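Local atomic coordinates of similar to sp|P32453 Saccharomyces cerevisiae YNL315c ATP11 (Candida glabrata CBS 138, PDB entry 2P4F), a protein that probably acts as a mitochondrial chaperone for unfolded protein and, as in yeast Atp11, is likely to assist assembly of the F1 part of ATP synthase. Residues Ala125-Arg130 with Leu231-Val236; Val184-Ala189 with Ile217-Asp222. One frame throughout, in Å; residues are numbered along the deposited sequence.

Contact 1. Residues Ala125-Arg130 with Leu231-Val236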
loop_
_atom_site.group_PDB
_atom_site.type_symbol
_atom_site.label_atom_id
_atom_site.label_comp_id
_atom_site.label_asym_id
_atom_site.label_seq_id
_atom_site.Cartn_x
_atom_site.Cartn_y
_atom_site.Cartn_z
ATOM N N ALA A 125 14.362 13.124 -3.170
ATOM C CA ALA A 125 14.681 14.080 -4.249
ATOM C C ALA A 125 14.146 13.544 -5.561
ATOM O O ALA A 125 13.669 14.341 -6.410
ATOM C CB ALA A 125 16.187 14.324 -4.371
ATOM N N LYS A 126 14.225 12.229 -5.751
ATOM C CA LYS A 126 13.832 11.629 -7.057
ATOM C C LYS A 126 12.401 11.960 -7.404
ATOM O O LYS A 126 12.015 12.217 -8.547
ATOM C CB LYS A 126 14.032 10.111 -6.984
ATOM C CG LYS A 126 13.461 9.261 -8.107
ATOM C CD LYS A 126 14.203 9.520 -9.417
ATOM C CE LYS A 126 13.857 8.434 -10.425
ATOM N NZ LYS A 126 14.639 8.585 -11.701
ATOM N N TRP A 127 11.552 11.992 -6.380
ATOM C CA TRP A 127 10.106 12.123 -6.577
ATOM C C TRP A 127 9.615 13.532 -6.283
ATOM O O TRP A 127 8.402 13.821 -6.337
ATOM C CB TRP A 127 9.350 11.091 -5.713
ATOM C CG TRP A 127 9.741 9.681 -6.104
ATOM C CD1 TRP A 127 10.509 8.817 -5.373
ATOM C CD2 TRP A 127 9.376 9.009 -7.312
ATOM N NE1 TRP A 127 10.650 7.630 -6.067
ATOM C CE2 TRP A 127 9.959 7.732 -7.248
ATOM C CE3 TRP A 127 8.600 9.396 -8.417
ATOM C CZ2 TRP A 127 9.813 6.796 -8.261
ATOM C CZ3 TRP A 127 8.448 8.466 -9.435
ATOM C CH2 TRP A 127 9.042 7.197 -9.349
ATOM N N SER A 128 10.563 14.406 -5.985
ATOM C CA SER A 128 10.221 15.739 -5.525
ATOM C C SER A 128 9.572 16.597 -6.586
ATOM O O SER A 128 8.955 17.619 -6.257
ATOM C CB SER A 128 11.472 16.495 -5.020
ATOM O OG SER A 128 12.401 16.706 -6.056
ATOM N N ASN A 129 9.675 16.307 -7.881
ATOM C CA ASN A 129 9.132 17.377 -8.737
ATOM C C ASN A 129 7.661 17.131 -9.033
ATOM O O ASN A 129 7.155 17.701 -9.985
ATOM C CB ASN A 129 9.975 17.450 -10.002
ATOM C CG ASN A 129 10.363 16.097 -10.574
ATOM O OD1 ASN A 129 10.231 15.033 -9.957
ATOM N ND2 ASN A 129 10.858 16.157 -11.810
ATOM N N ARG A 130 7.026 16.290 -8.219
ATOM C CA ARG A 130 5.654 15.881 -8.508
ATOM C C ARG A 130 4.574 16.334 -7.530
ATOM O O ARG A 130 4.800 16.545 -6.329
ATOM C CB ARG A 130 5.594 14.353 -8.506
ATOM C CG ARG A 130 6.538 13.630 -9.461
ATOM C CD ARG A 130 5.666 12.500 -9.998
ATOM N NE ARG A 130 6.369 11.482 -10.751
ATOM C CZ ARG A 130 5.664 10.686 -11.561
ATOM N NH1 ARG A 130 4.356 10.846 -11.652
ATOM N NH2 ARG A 130 6.296 9.757 -12.246
ATOM N N LEU A 231 11.686 1.166 0.394
ATOM C CA LEU A 231 11.441 2.468 -0.263
ATOM C C LEU A 231 10.086 2.371 -0.947
ATOM O O LEU A 231 9.838 1.395 -1.704
ATOM C CB LEU A 231 12.556 2.737 -1.279
ATOM C CG LEU A 231 13.936 2.985 -0.619
ATOM C CD1 LEU A 231 14.845 3.457 -1.758
ATOM C CD2 LEU A 231 13.893 3.958 0.497
ATOM N N MET A 232 9.207 3.362 -0.705
ATOM C CA MET A 232 7.866 3.337 -1.311
ATOM C C MET A 232 7.646 4.476 -2.253
ATOM O O MET A 232 8.086 5.590 -1.891
ATOM C CB MET A 232 6.826 3.425 -0.165
ATOM C CG MET A 232 5.404 3.291 -0.698
ATOM S SD MET A 232 4.188 3.797 0.576
ATOM C CE MET A 232 4.210 5.567 0.277
ATOM N N ASN A 233 7.093 4.226 -3.418
ATOM C CA ASN A 233 6.699 5.309 -4.312
ATOM C C ASN A 233 5.284 4.985 -4.787
ATOM O O ASN A 233 5.014 3.859 -5.184
ATOM C CB ASN A 233 7.629 5.523 -5.508
ATOM C CG ASN A 233 7.818 4.271 -6.338
ATOM O OD1 ASN A 233 8.494 3.353 -5.876
ATOM N ND2 ASN A 233 7.317 4.116 -7.556
ATOM N N GLY A 234 4.386 5.956 -4.742
ATOM C CA GLY A 234 3.057 5.706 -5.296
ATOM C C GLY A 234 2.654 6.896 -6.115
ATOM O O GLY A 234 3.216 8.011 -6.010
ATOM N N GLN A 235 1.689 6.659 -6.981
ATOM C CA GLN A 235 1.201 7.737 -7.850
ATOM C C GLN A 235 -0.331 7.706 -7.823
ATOM O O GLN A 235 -0.908 6.575 -7.856
ATOM C CB GLN A 235 1.650 7.609 -9.315
ATOM C CG GLN A 235 3.041 8.157 -9.597
ATOM C CD GLN A 235 3.597 7.778 -10.961
ATOM O OE1 GLN A 235 4.742 8.050 -11.305
ATOM N NE2 GLN A 235 2.766 7.132 -11.777
ATOM N N VAL A 236 -0.970 8.840 -7.778
ATOM C CA VAL A 236 -2.426 8.942 -7.885
ATOM C C VAL A 236 -2.756 9.503 -9.254
ATOM O O VAL A 236 -2.169 10.538 -9.657
ATOM C CB VAL A 236 -3.021 9.860 -6.790
ATOM C CG1 VAL A 236 -4.545 9.939 -6.869
ATOM C CG2 VAL A 236 -2.538 9.322 -5.456
#

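Contact 2. Residues Val184-Ala189 with Ile217-Asp222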
loop_
_atom_site.group_PDB
_atom_site.type_symbol
_atom_site.label_atom_id
_atom_site.label_comp_id
_atom_site.label_asym_id
_atom_site.label_seq_id
_atom_site.Cartn_x
_atom_site.Cartn_y
_atom_site.Cartn_z
ATOM N N VAL A 184 -8.679 -2.953 -2.745
ATOM C CA VAL A 184 -7.251 -2.934 -2.465
ATOM C C VAL A 184 -6.683 -4.251 -2.935
ATOM O O VAL A 184 -7.218 -5.295 -2.475
ATOM C CB VAL A 184 -6.992 -2.772 -0.952
ATOM C CG1 VAL A 184 -5.496 -2.875 -0.635
ATOM C CG2 VAL A 184 -7.598 -1.461 -0.450
ATOM N N GLN A 185 -5.685 -4.285 -3.794
ATOM C CA GLN A 185 -5.119 -5.564 -4.218
ATOM C C GLN A 185 -3.591 -5.480 -4.064
ATOM O O GLN A 185 -2.979 -4.557 -4.607
ATOM C CB GLN A 185 -5.474 -5.920 -5.695
ATOM C CG GLN A 185 -5.095 -7.390 -5.997
ATOM C CD GLN A 185 -5.537 -7.830 -7.383
ATOM O OE1 GLN A 185 -6.055 -7.011 -8.201
ATOM N NE2 GLN A 185 -5.340 -9.119 -7.656
ATOM N N TRP A 186 -3.037 -6.477 -3.377
ATOM C CA TRP A 186 -1.589 -6.622 -3.308
ATOM C C TRP A 186 -1.122 -7.550 -4.421
ATOM O O TRP A 186 -1.719 -8.627 -4.616
ATOM C CB TRP A 186 -1.188 -7.199 -1.967
ATOM C CG TRP A 186 -1.384 -6.267 -0.816
ATOM C CD1 TRP A 186 -2.493 -6.133 -0.008
ATOM C CD2 TRP A 186 -0.425 -5.326 -0.327
ATOM N NE1 TRP A 186 -2.292 -5.156 0.959
ATOM C CE2 TRP A 186 -1.013 -4.657 0.771
ATOM C CE3 TRP A 186 0.891 -4.995 -0.735
ATOM C CZ2 TRP A 186 -0.341 -3.671 1.485
ATOM C CZ3 TRP A 186 1.539 -4.015 -0.008
ATOM C CH2 TRP A 186 0.945 -3.358 1.082
ATOM N N GLN A 187 -0.121 -7.125 -5.137
ATOM C CA GLN A 187 0.441 -7.897 -6.240
ATOM C C GLN A 187 1.938 -8.072 -6.003
ATOM O O GLN A 187 2.675 -7.082 -5.732
ATOM C CB GLN A 187 0.178 -7.198 -7.580
ATOM C CG GLN A 187 -1.315 -7.208 -7.845
ATOM C CD GLN A 187 -1.605 -7.236 -9.319
ATOM O OE1 GLN A 187 -0.907 -6.555 -10.088
ATOM N NE2 GLN A 187 -2.616 -8.025 -9.644
ATOM N N PHE A 188 2.402 -9.300 -6.090
ATOM C CA PHE A 188 3.807 -9.628 -5.800
ATOM C C PHE A 188 4.493 -9.705 -7.146
ATOM O O PHE A 188 4.373 -10.701 -7.847
ATOM C CB PHE A 188 3.845 -10.917 -4.948
ATOM C CG PHE A 188 3.066 -10.600 -3.667
ATOM C CD1 PHE A 188 3.684 -9.958 -2.608
ATOM C CD2 PHE A 188 1.725 -10.893 -3.555
ATOM C CE1 PHE A 188 3.003 -9.588 -1.453
ATOM C CE2 PHE A 188 1.010 -10.534 -2.423
ATOM C CZ PHE A 188 1.649 -9.866 -1.396
ATOM N N ALA A 189 5.168 -8.641 -7.541
ATOM C CA ALA A 189 5.711 -8.530 -8.881
ATOM C C ALA A 189 6.997 -9.329 -8.945
ATOM O O ALA A 189 7.299 -10.042 -9.913
ATOM C CB ALA A 189 5.979 -7.052 -9.177
ATOM N N ILE A 217 0.934 1.769 -5.752
ATOM C CA ILE A 217 2.035 1.956 -4.821
ATOM C C ILE A 217 3.024 0.821 -5.044
ATOM O O ILE A 217 2.628 -0.332 -5.127
ATOM C CB ILE A 217 1.530 1.978 -3.368
ATOM C CG1 ILE A 217 0.397 3.039 -3.188
ATOM C CG2 ILE A 217 2.688 2.194 -2.442
ATOM C CD1 ILE A 217 -0.390 2.919 -1.952
ATOM N N GLN A 218 4.334 1.192 -5.107
ATOM C CA GLN A 218 5.378 0.196 -5.157
ATOM C C GLN A 218 6.153 0.240 -3.830
ATOM O O GLN A 218 6.454 1.359 -3.352
ATOM C CB GLN A 218 6.408 0.434 -6.273
ATOM C CG GLN A 218 5.822 0.420 -7.703
ATOM C CD GLN A 218 7.008 0.345 -8.667
ATOM O OE1 GLN A 218 7.702 1.399 -8.786
ATOM N NE2 GLN A 218 7.272 -0.814 -9.283
ATOM N N PHE A 219 6.448 -0.974 -3.318
ATOM C CA PHE A 219 7.370 -1.120 -2.195
ATOM C C PHE A 219 8.574 -1.874 -2.691
ATOM O O PHE A 219 8.419 -2.978 -3.201
ATOM C CB PHE A 219 6.693 -1.883 -1.058
ATOM C CG PHE A 219 5.537 -1.143 -0.433
ATOM C CD1 PHE A 219 5.707 -0.276 0.644
ATOM C CD2 PHE A 219 4.246 -1.341 -0.925
ATOM C CE1 PHE A 219 4.652 0.416 1.257
ATOM C CE2 PHE A 219 3.184 -0.658 -0.346
ATOM C CZ PHE A 219 3.379 0.182 0.751
ATOM N N HIS A 220 9.745 -1.253 -2.548
ATOM C CA HIS A 220 10.979 -1.871 -3.029
ATOM C C HIS A 220 11.742 -2.449 -1.869
ATOM O O HIS A 220 12.025 -1.702 -0.929
ATOM C CB HIS A 220 11.857 -0.798 -3.709
ATOM C CG HIS A 220 11.098 -0.230 -4.873
ATOM N ND1 HIS A 220 10.968 -0.894 -6.070
ATOM C CD2 HIS A 220 10.430 0.960 -4.959
ATOM C CE1 HIS A 220 10.242 -0.137 -6.876
ATOM N NE2 HIS A 220 9.881 1.005 -6.229
ATOM N N LEU A 221 12.077 -3.714 -1.898
ATOM C CA LEU A 221 12.696 -4.414 -0.770
ATOM C C LEU A 221 14.178 -4.674 -0.957
ATOM O O LEU A 221 14.809 -5.373 -0.180
ATOM C CB LEU A 221 11.988 -5.789 -0.593
ATOM C CG LEU A 221 10.456 -5.745 -0.531
ATOM C CD1 LEU A 221 9.991 -7.165 -0.216
ATOM C CD2 LEU A 221 9.934 -4.717 0.446
ATOM N N ASP A 222 14.785 -4.130 -2.016
ATOM C CA ASP A 222 16.147 -4.383 -2.419
ATOM C C ASP A 222 17.133 -4.041 -1.299
ATOM O O ASP A 222 18.230 -4.657 -1.282
ATOM C CB ASP A 222 16.486 -3.557 -3.672
ATOM C CG ASP A 222 15.457 -3.760 -4.775
ATOM O OD1 ASP A 222 15.902 -4.252 -5.871
ATOM O OD2 ASP A 222 14.248 -3.401 -4.650
#

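Contact 1. Residues Ala125-Arg130 with Leu231-Val236
Asn233 lies against the indole of Trp127, its CB over one ring face. This CH-pi contact puts Asn233 CB 4.0 Å from the centroid of the five-membered ring of Trp127. Asn233 CG sits between the backbone N and the carbonyl carbon (chi1 55°), which carries the amide alongside the indole, the planes 4° apart, with Asn233 ND2 3.7 Å from Trp127 CZ2. Asparagine suits this inner position because its methylene serves the ring while its amide serves polar neighbours: His220 NE2 bonds to OD1, and ND2 bonds to Gln218 OE1, fixing the rotation of the amide. On the opposite indole face lies Lys126 CG; Trp123 and Tyr105 meet Trp127 edge-to-face.

Two residues along, on the same side of strand 229-236, the extended Gln235 meets the outer end of the contact. Its OE1 is 4.2 Å from Trp127 CZ3, and its amide stands steeply to the indole, at 78°. The same oxygen lies above the Arg130 guanidinium, but the modelled approach is improbably close and Arg130 is poorly ordered, so it establishes no bond. The type I turn from Trp127 to Arg130 brings both residues to the strand, and Arg130 NH1 has its salt bridge with Asp132. The chemistry implies a well-defined packing at the buried indole, where apolar surface and an amide bonded at both its oxygen and its nitrogen coincide, and a less ordered polar rim at Arg130.

Contact 2. Residues Val184-Ala189 with Ile217-Asp222
Trp186 and Phe219 carry this contact between them, Trp186 CZ3 and CH2 meeting Phe219 CE2. Phe219 CE2 lies 3.8 Å from Trp186 CZ3, and Phe219 CD2 is 3.9 Å from the same Trp186 CZ3. The planes are inclined by 29° but slid apart, with the ring centroids of Trp186 and Phe219 separated by 5.7 Å, so the rings barely overlap and the contact is mainly apolar packing.

The CB of Phe219 already points toward the other segment, whereas that of Trp186 does not; with CG anti to the carbonyl carbon, beside the backbone N (chi1 -70°), the indole swings so that its far end closes the distance. Such reach is needed because the two strands are not neighbours. In the antiparallel sheet of this half-barrel domain, strand 193-200 runs between 179-190 and 215-220, and bonds to both through its backbone; the aromatic pair spans it, with Val194 touching Trp186. Large flat residues suit this place because their rings are long enough to meet across the intervening strand.

Further out, helices cover the pair. Tyr258 meets the indole edge-to-face, while Ala151 of helix 140-153 and Val254 of helix 244-257 pack against it. Phe219 is held by the ring of Phe144, also from helix 140-153, and by Val230 and Met232 of the adjoining strand 229-236. Gln218, next to Phe219 in sequence, turns to the other side of the sheet, where its amide bonds to Tyr105 OH, Lys100 O and His195 NE2.

Contacts 1 and 2 lie on opposite faces of one sheet, about 15 Å apart between centres, and share it through neighbouring strands 229-236 and 215-220. Contact 2 is the core one: wholly buried, apolar, and covered by helices. Contact 1, only partly buried and farther from the centre of the chain, joins the sheet to the end of helix 116-126 and the following turn, and mixes aromatic packing with polar groups that run outward to solvent. The strands couple them directly, through the backbone bond of Asn233 O with Gln218 N (2.8 Å) and through Met232 CG, packed 3.4 Å from Ile217 CG2. In sequence, contact 2 is nested within the loop that contact 1 closes.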